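Local coordinates for phosphate-binding protein (PDB 5UB3) that probably acts as a periplasmic binding protein that senses a small anionic ligand and works as a receptor paired with a diguanylate cyclase, at residues A[73-78]-A[274-279]; A[78-83]-A[223-228]. One frame throughout, in Å; residues are numbered along the deposited sequence.

Contact 1: residues A[73-78]-A[274-279]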
loop_
_atom_site.group_PDB
_atom_site.type_symbol
_atom_site.label_atom_id
_atom_site.label_comp_id
_atom_site.label_asym_id
_atom_site.label_seq_id
_atom_site.Cartn_x
_atom_site.Cartn_y
_atom_site.Cartn_z
ATOM N N LEU A 73 9.253 2.464 4.567
ATOM C CA LEU A 73 9.510 3.439 5.615
ATOM C C LEU A 73 10.380 2.837 6.718
ATOM O O LEU A 73 11.356 3.463 7.135
ATOM C CB LEU A 73 8.232 3.988 6.194
ATOM C CG LEU A 73 7.237 4.625 5.235
ATOM C CD1 LEU A 73 5.922 4.920 5.943
ATOM C CD2 LEU A 73 7.837 5.868 4.607
ATOM N N GLU A 74 10.052 1.633 7.179
ATOM C CA GLU A 74 10.875 0.978 8.220
ATOM C C GLU A 74 12.316 0.780 7.741
ATOM O O GLU A 74 13.245 0.997 8.499
ATOM C CB GLU A 74 10.290 -0.363 8.660
ATOM C CG GLU A 74 10.923 -0.896 9.931
ATOM C CD GLU A 74 10.299 -2.175 10.418
ATOM O OE1 GLU A 74 10.015 -2.321 11.614
ATOM O OE2 GLU A 74 10.186 -3.057 9.601
ATOM N N GLN A 75 12.495 0.394 6.486
ATOM C CA GLN A 75 13.856 0.141 5.963
ATOM C C GLN A 75 14.739 1.350 5.939
ATOM O O GLN A 75 15.915 1.253 6.201
ATOM C CB GLN A 75 13.817 -0.409 4.556
ATOM C CG GLN A 75 13.355 -1.826 4.518
ATOM C CD GLN A 75 13.010 -2.267 3.109
ATOM O OE1 GLN A 75 13.250 -1.541 2.109
ATOM N NE2 GLN A 75 12.498 -3.494 3.005
ATOM N N ARG A 76 14.150 2.482 5.602
ATOM C CA ARG A 76 14.838 3.739 5.702
ATOM C C ARG A 76 15.006 4.200 7.154
ATOM O O ARG A 76 15.558 5.244 7.365
ATOM C CB ARG A 76 14.138 4.803 4.863
ATOM C CG ARG A 76 14.153 4.468 3.378
ATOM C CD ARG A 76 13.380 5.517 2.632
ATOM N NE ARG A 76 13.665 5.441 1.215
ATOM C CZ ARG A 76 12.963 4.773 0.310
ATOM N NH1 ARG A 76 11.872 4.079 0.633
ATOM N NH2 ARG A 76 13.353 4.819 -0.955
ATOM N N GLY A 77 14.584 3.431 8.152
ATOM C CA GLY A 77 14.873 3.787 9.553
ATOM C C GLY A 77 13.983 4.853 10.170
ATOM O O GLY A 77 14.276 5.357 11.260
ATOM N N SER A 78 12.881 5.166 9.505
ATOM C CA SER A 78 12.096 6.317 9.848
ATOM C C SER A 78 10.766 6.006 10.619
ATOM O O SER A 78 10.157 6.905 11.217
ATOM C CB SER A 78 11.882 7.108 8.581
ATOM O OG SER A 78 11.026 6.452 7.673
ATOM N N ARG A 274 14.723 -6.655 -1.449
ATOM C CA ARG A 274 15.237 -7.308 -2.656
ATOM C C ARG A 274 14.803 -6.578 -3.895
ATOM O O ARG A 274 15.600 -6.399 -4.845
ATOM C CB ARG A 274 14.750 -8.729 -2.693
ATOM C CG ARG A 274 15.265 -9.523 -3.860
ATOM C CD ARG A 274 14.619 -10.896 -3.855
ATOM N NE ARG A 274 15.124 -11.718 -4.931
ATOM C CZ ARG A 274 14.770 -12.983 -5.154
ATOM N NH1 ARG A 274 13.877 -13.629 -4.399
ATOM N NH2 ARG A 274 15.324 -13.597 -6.155
ATOM N N VAL A 275 13.535 -6.163 -3.924
ATOM C CA VAL A 275 13.042 -5.358 -5.046
ATOM C C VAL A 275 13.871 -4.062 -5.161
ATOM O O VAL A 275 14.328 -3.642 -6.247
ATOM C CB VAL A 275 11.544 -5.034 -4.903
ATOM C CG1 VAL A 275 11.120 -3.991 -5.959
ATOM C CG2 VAL A 275 10.718 -6.294 -5.075
ATOM N N ARG A 276 14.072 -3.444 -4.012
ATOM C CA ARG A 276 14.816 -2.206 -3.977
ATOM C C ARG A 276 16.268 -2.391 -4.415
ATOM O O ARG A 276 16.820 -1.555 -5.117
ATOM C CB ARG A 276 14.763 -1.644 -2.616
ATOM C CG ARG A 276 13.424 -1.017 -2.308
ATOM C CD ARG A 276 13.513 -0.432 -0.933
ATOM N NE ARG A 276 14.360 0.764 -0.965
ATOM C CZ ARG A 276 15.041 1.230 0.070
ATOM N NH1 ARG A 276 14.955 0.657 1.272
ATOM N NH2 ARG A 276 15.792 2.323 -0.095
ATOM N N ASP A 277 16.869 -3.481 -3.976
ATOM C CA ASP A 277 18.256 -3.787 -4.308
ATOM C C ASP A 277 18.390 -4.096 -5.815
ATOM O O ASP A 277 19.381 -3.718 -6.412
ATOM C CB ASP A 277 18.765 -4.892 -3.393
ATOM C CG ASP A 277 19.007 -4.399 -1.987
ATOM O OD1 ASP A 277 19.042 -3.160 -1.785
ATOM O OD2 ASP A 277 19.183 -5.229 -1.083
ATOM N N HIS A 278 17.367 -4.661 -6.451
ATOM C CA HIS A 278 17.494 -5.189 -7.825
ATOM C C HIS A 278 16.605 -4.436 -8.811
ATOM O O HIS A 278 16.032 -5.040 -9.706
ATOM C CB HIS A 278 17.299 -6.736 -7.825
ATOM C CG HIS A 278 18.230 -7.460 -6.868
ATOM N ND1 HIS A 278 19.548 -7.750 -7.176
ATOM C CD2 HIS A 278 18.051 -7.894 -5.589
ATOM C CE1 HIS A 278 20.125 -8.350 -6.148
ATOM N NE2 HIS A 278 19.241 -8.447 -5.171
ATOM N N VAL A 279 16.559 -3.106 -8.652
ATOM C CA VAL A 279 15.841 -2.184 -9.552
ATOM C C VAL A 279 16.594 -0.839 -9.762
ATOM O O VAL A 279 16.599 0.054 -8.918
ATOM C CB VAL A 279 14.412 -1.953 -9.054
ATOM C CG1 VAL A 279 13.791 -0.732 -9.701
ATOM C CG2 VAL A 279 13.538 -3.190 -9.345
#
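Gln-75, at the end of helix 67-75, and Arg-276, in the last turn of helix 259-277, face each other with their CA atoms 10.3 Å apart, so side chains alone bridge the gap. The first helix stops in a Schellman motif: Gly-77 has positive phi, Gly-77 N bonds to Glu-74 O at 2.8 Å, and Ser-78 N bonds to Leu-73 O. In this periplasmic binding protein fold the surface contact joins that helix end to the C-terminal helix 259-277, whose Arg-274 and Val-275 pack on helix 124-136. Arg-276 reaches over and bends at chi3 (72°), which turns its guanidinium toward the end of helix 67-75. Its NH1 donates to Gln-75 OE1 at 2.9 Å in a nearly straight bond (166°). The donor lies in the carbonyl plane, on a lone pair, and amide and guanidinium are almost coplanar. At its other end the amide is held by Ser-269, which bonds to Gln-75 NE2, so Gln-75 is gripped twice by the C-terminal helix. Arg-76 extends its chain to NE and lays its guanidinium over a face of the Arg-276 group, centres 4.1 Å apart and planes tilted by 29°. This like-charged stack probably gains little electrostatically. Their overlap is offset toward the rim, with Arg-276 NH2 3.6 Å from Arg-76 NH2.

Contact 2: residues A[78-83]-A[223-228]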
loop_
_atom_site.group_PDB
_atom_site.type_symbol
_atom_site.label_atom_id
_atom_site.label_comp_id
_atom_site.label_asym_id
_atom_site.label_seq_id
_atom_site.Cartn_x
_atom_site.Cartn_y
_atom_site.Cartn_z
ATOM N N SER A 78 12.881 5.166 9.505
ATOM C CA SER A 78 12.096 6.317 9.848
ATOM C C SER A 78 10.766 6.006 10.619
ATOM O O SER A 78 10.157 6.905 11.217
ATOM C CB SER A 78 11.882 7.108 8.581
ATOM O OG SER A 78 11.026 6.452 7.673
ATOM N N ALA A 79 10.407 4.733 10.719
ATOM C CA ALA A 79 9.185 4.309 11.361
ATOM C C ALA A 79 9.160 2.809 11.750
ATOM O O ALA A 79 9.880 1.985 11.173
ATOM C CB ALA A 79 8.047 4.616 10.451
ATOM N N HIS A 80 8.289 2.463 12.687
ATOM C CA HIS A 80 8.155 1.072 13.132
ATOM C C HIS A 80 6.685 0.764 13.336
ATOM O O HIS A 80 5.899 1.679 13.568
ATOM C CB HIS A 80 8.984 0.807 14.404
ATOM C CG HIS A 80 8.637 1.730 15.532
ATOM N ND1 HIS A 80 9.180 2.989 15.637
ATOM C CD2 HIS A 80 7.834 1.576 16.602
ATOM C CE1 HIS A 80 8.676 3.606 16.693
ATOM N NE2 HIS A 80 7.871 2.767 17.303
ATOM N N PRO A 81 6.309 -0.514 13.282
ATOM C CA PRO A 81 4.893 -0.846 13.403
ATOM C C PRO A 81 4.284 -0.582 14.780
ATOM O O PRO A 81 4.939 -0.825 15.777
ATOM C CB PRO A 81 4.860 -2.350 13.067
ATOM C CG PRO A 81 6.134 -2.624 12.318
ATOM C CD PRO A 81 7.132 -1.657 12.808
ATOM N N LEU A 82 3.060 -0.076 14.812
ATOM C CA LEU A 82 2.321 0.163 16.024
ATOM C C LEU A 82 1.256 -0.911 16.197
ATOM O O LEU A 82 1.160 -1.500 17.276
ATOM C CB LEU A 82 1.599 1.493 15.916
ATOM C CG LEU A 82 0.814 1.929 17.159
ATOM C CD1 LEU A 82 1.756 2.597 18.099
ATOM C CD2 LEU A 82 -0.290 2.879 16.754
ATOM N N LEU A 83 0.439 -1.097 15.155
ATOM C CA LEU A 83 -0.738 -1.979 15.134
ATOM C C LEU A 83 -0.884 -2.567 13.758
ATOM O O LEU A 83 -0.530 -1.918 12.790
ATOM C CB LEU A 83 -2.039 -1.209 15.447
ATOM C CG LEU A 83 -2.236 -0.772 16.887
ATOM C CD1 LEU A 83 -3.419 0.158 17.032
ATOM C CD2 LEU A 83 -2.323 -1.995 17.792
ATOM N N ALA A 223 5.465 7.272 25.641
ATOM C CA ALA A 223 4.103 7.435 26.260
ATOM C C ALA A 223 3.030 7.805 25.194
ATOM O O ALA A 223 1.872 7.384 25.237
ATOM C CB ALA A 223 4.129 8.459 27.366
ATOM N N VAL A 224 3.451 8.560 24.206
ATOM C CA VAL A 224 2.552 8.926 23.105
ATOM C C VAL A 224 2.279 7.678 22.306
ATOM O O VAL A 224 1.147 7.391 21.997
ATOM C CB VAL A 224 3.140 10.068 22.258
ATOM C CG1 VAL A 224 2.292 10.380 21.038
ATOM C CG2 VAL A 224 3.246 11.327 23.110
ATOM N N GLU A 225 3.341 6.941 22.007
ATOM C CA GLU A 225 3.213 5.706 21.277
ATOM C C GLU A 225 2.244 4.736 21.966
ATOM O O GLU A 225 1.351 4.186 21.345
ATOM C CB GLU A 225 4.566 5.063 21.016
ATOM C CG GLU A 225 4.393 3.733 20.318
ATOM C CD GLU A 225 5.649 3.144 19.756
ATOM O OE1 GLU A 225 6.636 3.818 19.535
ATOM O OE2 GLU A 225 5.658 1.955 19.556
ATOM N N GLN A 226 2.443 4.546 23.262
ATOM C CA GLN A 226 1.672 3.589 24.025
ATOM C C GLN A 226 0.197 3.955 24.077
ATOM O O GLN A 226 -0.691 3.098 23.956
ATOM C CB GLN A 226 2.326 3.457 25.417
ATOM C CG GLN A 226 1.517 2.735 26.479
ATOM C CD GLN A 226 2.300 2.739 27.801
ATOM O OE1 GLN A 226 2.384 3.772 28.498
ATOM N NE2 GLN A 226 2.920 1.601 28.124
ATOM N N ARG A 227 -0.055 5.256 24.204
ATOM C CA ARG A 227 -1.409 5.742 24.361
ATOM C C ARG A 227 -2.106 5.729 23.006
ATOM O O ARG A 227 -3.269 5.388 22.923
ATOM C CB ARG A 227 -1.368 7.174 24.912
ATOM C CG ARG A 227 -2.719 7.841 25.028
ATOM C CD ARG A 227 -3.608 7.161 26.089
ATOM N NE ARG A 227 -4.980 7.670 25.965
ATOM C CZ ARG A 227 -6.091 7.040 26.379
ATOM N NH1 ARG A 227 -6.030 5.830 26.963
ATOM N NH2 ARG A 227 -7.279 7.621 26.190
ATOM N N LEU A 228 -1.387 6.118 21.955
ATOM C CA LEU A 228 -1.946 5.989 20.597
ATOM C C LEU A 228 -2.467 4.571 20.319
ATOM O O LEU A 228 -3.574 4.411 19.798
ATOM C CB LEU A 228 -0.931 6.331 19.515
ATOM C CG LEU A 228 -1.440 6.407 18.069
ATOM C CD1 LEU A 228 -2.653 7.324 17.859
ATOM C CD2 LEU A 228 -0.287 6.881 17.201
#
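His-80 and Leu-82, two residues apart on strand 79-87, both reach helix 222-235, but they meet it in different ways. The strand and helix segments run at 39° with their axes 9.5 Å apart, and the close packing is done by Leu-82. Its CB points at the helix, and with CG anti to the backbone N the two methyls divide the work. CD1 slides alongside the aliphatic part of Glu-225, 3.6 Å from CG, while CD2 lies 3.9 Å from Leu-228 CG, the two leucines crossing nearly perpendicular to each other. Val-216 of the neighbouring strand 209-217 packs against Leu-228, Glu-225 and His-80, and so touches both parts of the contact. The strand pairs antiparallel with 209-217, and there Leu-82 and Leu-83 both lie opposite Glu-214: a classic beta bulge on the strand that carries the contact. Leu-82 O is also tied to the helix, by Arg-229 NE. The more open flank, where both partners are partly exposed, is polar. Here His-80 NE2 donates to Glu-225 OE1 at 2.8 Å and 162°, a His-carboxylate hydrogen bond. The acceptor sits at the ring edge, almost in the ring plane, whereas the donor meets the carboxylate on its syn side, 34° out of plane. His-80 reaches this point because CG stands between the backbone N and the carbonyl carbon, which swings the ring toward the extended Glu-225 chain. The other carboxylate oxygen, OE2, is in a salt bridge with Arg-229 NH2, one turn further along the same helix.

In the fold
From the N terminus, the chain reaches helix 67-75, turns through Gly-77 and runs straight into strand 79-87; Ser-78 is the residue that the two segments share. After strand 209-217 the chain enters helix 222-235, and contact 2 closes a loop of 139 residues there by joining that helix to strand 79-87. The chain then passes to helix 259-277, whose end, in contact 1, closes a loop of 195 residues that contains the loop of contact 2; the two are nested, not crossed. Their centres lie 21 Å apart, yet Glu-74 bridges them by packing on Pro-81 and Ala-79. Together they tie helix 67-75 and strand 79-87 to two later helices, one of them near the C terminus.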